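Local coordinates for protein carbonic anhydrase (PDB 1DDZ) that probably catalyses the reversible hydration of carbon dioxide to hydrogencarbonate, as a zinc-dependent beta-class carbonic anhydrase with two zinc sites per chain, at residues His124-Gly129 / Thr208-Val213. Residues are numbered along the deposited sequence; the frame is centred on the assembly and turned at random.
Sequences HILVCG and TVQGVV
Ile125 meets Thr208, and Val212 meets Val127 and Cys128 farther along, across two neighbouring parallel strands in the five-stranded mixed sheet of a beta-carbonic anhydrase, a worked example of register set by backbone bonds. Ile125 is held through both its N-H and its C=O: its N binds Thr208 O at 2.9 Å, and Gln210 N binds Ile125 O at 3.0 Å with a donor-hydrogen-acceptor angle of 161°. A water bridges Ile125 and Thr208, donating to Ile125 O at 2.8 Å and hydrogen-bonded to Thr208 OG1, which chi1 of 58° places between its own backbone N and carbonyl carbon. His124 lies alongside Thr208, pointing the same way, and its ring also meets Tyr69 of strand 69-74; an alanine here would probably leave a gap beside Thr208 and deprive Tyr69 of its ring partner. Ile125 and Val209 share the other face with Val127, where Val127 and Val209 pack on helix 172-193, part of the largely helical connection between the strands. Farther along, Val212 N binds Val127 O, and Val212 O accepts Gly129 N just before the zinc ligand His130. On the face of His124 and Thr208, Leu126 CD2 lies against Gln210 CG, while Val212 CG1 packs against Cys128, 3.6 Å from its SG.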
ATOM      1  N   HIS A 124     -11.912 -11.611 -18.955  1.00 17.95           N
ATOM      2  CA  HIS A 124     -12.531 -12.152 -17.766  1.00 15.57           C
ATOM      3  C   HIS A 124     -11.544 -12.100 -16.634  1.00 16.58           C
ATOM      4  O   HIS A 124     -10.368 -12.380 -16.838  1.00 17.91           O
ATOM      5  CB  HIS A 124     -12.925 -13.601 -18.007  1.00 16.04           C
ATOM      6  CG  HIS A 124     -13.802 -13.798 -19.203  1.00 20.54           C
ATOM      7  ND1 HIS A 124     -13.346 -14.355 -20.379  1.00 21.15           N
ATOM      8  CD2 HIS A 124     -15.098 -13.467 -19.422  1.00 18.04           C
ATOM      9  CE1 HIS A 124     -14.321 -14.345 -21.274  1.00 21.61           C
ATOM     10  NE2 HIS A 124     -15.391 -13.808 -20.717  1.00 19.86           N
ATOM     11  N   ILE A 125     -12.030 -11.715 -15.457  1.00 18.18           N
ATOM     12  CA  ILE A 125     -11.241 -11.632 -14.236  1.00 14.21           C
ATOM     13  C   ILE A 125     -11.872 -12.628 -13.271  1.00 14.47           C
ATOM     14  O   ILE A 125     -13.084 -12.648 -13.093  1.00 14.11           O
ATOM     15  CB  ILE A 125     -11.301 -10.215 -13.600  1.00 17.77           C
ATOM     16  CG1 ILE A 125     -10.694  -9.174 -14.545  1.00 10.85           C
ATOM     17  CG2 ILE A 125     -10.571 -10.196 -12.229  1.00 15.02           C
ATOM     18  CD1 ILE A 125     -10.962  -7.768 -14.081  1.00 12.79           C
ATOM     19  N   LEU A 126     -11.056 -13.488 -12.683  1.00 15.12           N
ATOM     20  CA  LEU A 126     -11.547 -14.468 -11.721  1.00 12.87           C
ATOM     21  C   LEU A 126     -10.855 -14.257 -10.366  1.00 14.64           C
ATOM     22  O   LEU A 126      -9.632 -14.056 -10.306  1.00  9.30           O
ATOM     23  CB  LEU A 126     -11.241 -15.898 -12.202  1.00 10.79           C
ATOM     24  CG  LEU A 126     -12.059 -16.508 -13.348  1.00 13.08           C
ATOM     25  CD1 LEU A 126     -11.384 -17.721 -13.901  1.00 13.46           C
ATOM     26  CD2 LEU A 126     -13.395 -16.927 -12.819  1.00 16.01           C
ATOM     27  N   VAL A 127     -11.630 -14.233  -9.286  1.00 11.70           N
ATOM     28  CA  VAL A 127     -11.039 -14.147  -7.950  1.00  9.66           C
ATOM     29  C   VAL A 127     -11.307 -15.543  -7.406  1.00  8.97           C
ATOM     30  O   VAL A 127     -12.445 -15.987  -7.369  1.00 12.12           O
ATOM     31  CB  VAL A 127     -11.680 -13.087  -7.057  1.00  8.26           C
ATOM     32  CG1 VAL A 127     -11.020 -13.124  -5.705  1.00  9.36           C
ATOM     33  CG2 VAL A 127     -11.553 -11.718  -7.671  1.00  7.00           C
ATOM     34  N   CYS A 128     -10.253 -16.275  -7.068  1.00 11.23           N
ATOM     35  CA  CYS A 128     -10.419 -17.638  -6.595  1.00 10.99           C
ATOM     36  C   CYS A 128      -9.877 -17.845  -5.202  1.00 12.49           C
ATOM     37  O   CYS A 128      -8.739 -17.484  -4.923  1.00 10.84           O
ATOM     38  CB  CYS A 128      -9.727 -18.618  -7.549  1.00  9.49           C
ATOM     39  SG  CYS A 128      -9.794 -20.324  -7.056  1.00 12.07           S
ATOM     40  N   GLY A 129     -10.722 -18.407  -4.338  1.00  9.40           N
ATOM     41  CA  GLY A 129     -10.341 -18.697  -2.976  1.00  9.86           C
ATOM     42  C   GLY A 129     -10.315 -20.202  -2.884  1.00 10.75           C
ATOM     43  O   GLY A 129     -10.771 -20.877  -3.812  1.00 12.54           O
ATOM     44  N   THR A 208     -15.878  -9.252 -17.564  1.00 15.17           N
ATOM     45  CA  THR A 208     -16.624  -9.886 -16.482  1.00 16.74           C
ATOM     46  C   THR A 208     -15.767 -10.113 -15.241  1.00 15.96           C
ATOM     47  O   THR A 208     -14.560 -10.305 -15.342  1.00 14.68           O
ATOM     48  CB  THR A 208     -17.145 -11.260 -16.888  1.00 15.41           C
ATOM     49  OG1 THR A 208     -16.045 -12.090 -17.271  1.00 11.66           O
ATOM     50  CG2 THR A 208     -18.141 -11.132 -18.036  1.00 18.08           C
ATOM     51  N   VAL A 209     -16.377 -10.048 -14.068  1.00 12.47           N
ATOM     52  CA  VAL A 209     -15.650 -10.336 -12.855  1.00 11.24           C
ATOM     53  C   VAL A 209     -16.468 -11.416 -12.202  1.00  9.46           C
ATOM     54  O   VAL A 209     -17.657 -11.242 -12.000  1.00 13.33           O
ATOM     55  CB  VAL A 209     -15.547  -9.145 -11.910  1.00 10.79           C
ATOM     56  CG1 VAL A 209     -14.613  -9.509 -10.730  1.00  7.00           C
ATOM     57  CG2 VAL A 209     -15.045  -7.927 -12.654  1.00  7.85           C
ATOM     58  N   GLN A 210     -15.845 -12.537 -11.885  1.00 10.17           N
ATOM     59  CA  GLN A 210     -16.551 -13.637 -11.269  1.00  8.06           C
ATOM     60  C   GLN A 210     -15.771 -14.247 -10.122  1.00 12.07           C
ATOM     61  O   GLN A 210     -14.537 -14.241 -10.126  1.00 12.79           O
ATOM     62  CB  GLN A 210     -16.859 -14.681 -12.346  1.00 14.23           C
ATOM     63  CG  GLN A 210     -16.477 -16.105 -12.021  1.00 23.65           C
ATOM     64  CD  GLN A 210     -17.475 -17.120 -12.551  1.00 27.31           C
ATOM     65  OE1 GLN A 210     -17.631 -17.290 -13.749  1.00 29.67           O
ATOM     66  NE2 GLN A 210     -18.158 -17.799 -11.646  1.00 30.15           N
ATOM     67  N   GLY A 211     -16.500 -14.736  -9.120  1.00 11.51           N
ATOM     68  CA  GLY A 211     -15.893 -15.383  -7.968  1.00  8.41           C
ATOM     69  C   GLY A 211     -15.978 -16.894  -8.068  1.00  7.00           C
ATOM     70  O   GLY A 211     -16.961 -17.450  -8.567  1.00 10.70           O
ATOM     71  N   VAL A 212     -14.992 -17.579  -7.506  1.00  7.00           N
ATOM     72  CA  VAL A 212     -14.957 -19.024  -7.589  1.00  7.82           C
ATOM     73  C   VAL A 212     -14.175 -19.566  -6.368  1.00  7.00           C
ATOM     74  O   VAL A 212     -13.410 -18.828  -5.770  1.00  8.76           O
ATOM     75  CB  VAL A 212     -14.322 -19.362  -8.990  1.00 10.51           C
ATOM     76  CG1 VAL A 212     -12.882 -19.820  -8.886  1.00  7.00           C
ATOM     77  CG2 VAL A 212     -15.217 -20.248  -9.787  1.00  8.14           C
ATOM     78  N   VAL A 213     -14.472 -20.783  -5.902  1.00  8.79           N
ATOM     79  CA  VAL A 213     -13.746 -21.405  -4.767  1.00  9.79           C
ATOM     80  C   VAL A 213     -13.638 -22.856  -5.136  1.00 12.32           C
ATOM     81  O   VAL A 213     -14.400 -23.324  -5.966  1.00 16.64           O
ATOM     82  CB  VAL A 213     -14.535 -21.558  -3.408  1.00 13.34           C
ATOM     83  CG1 VAL A 213     -13.790 -20.927  -2.231  1.00  9.19           C
ATOM     84  CG2 VAL A 213     -15.979 -21.172  -3.539  1.00 14.07           C
TER
HETATM   85  O   HOH W   1     -15.009 -13.257 -15.070  1.00 20.65           O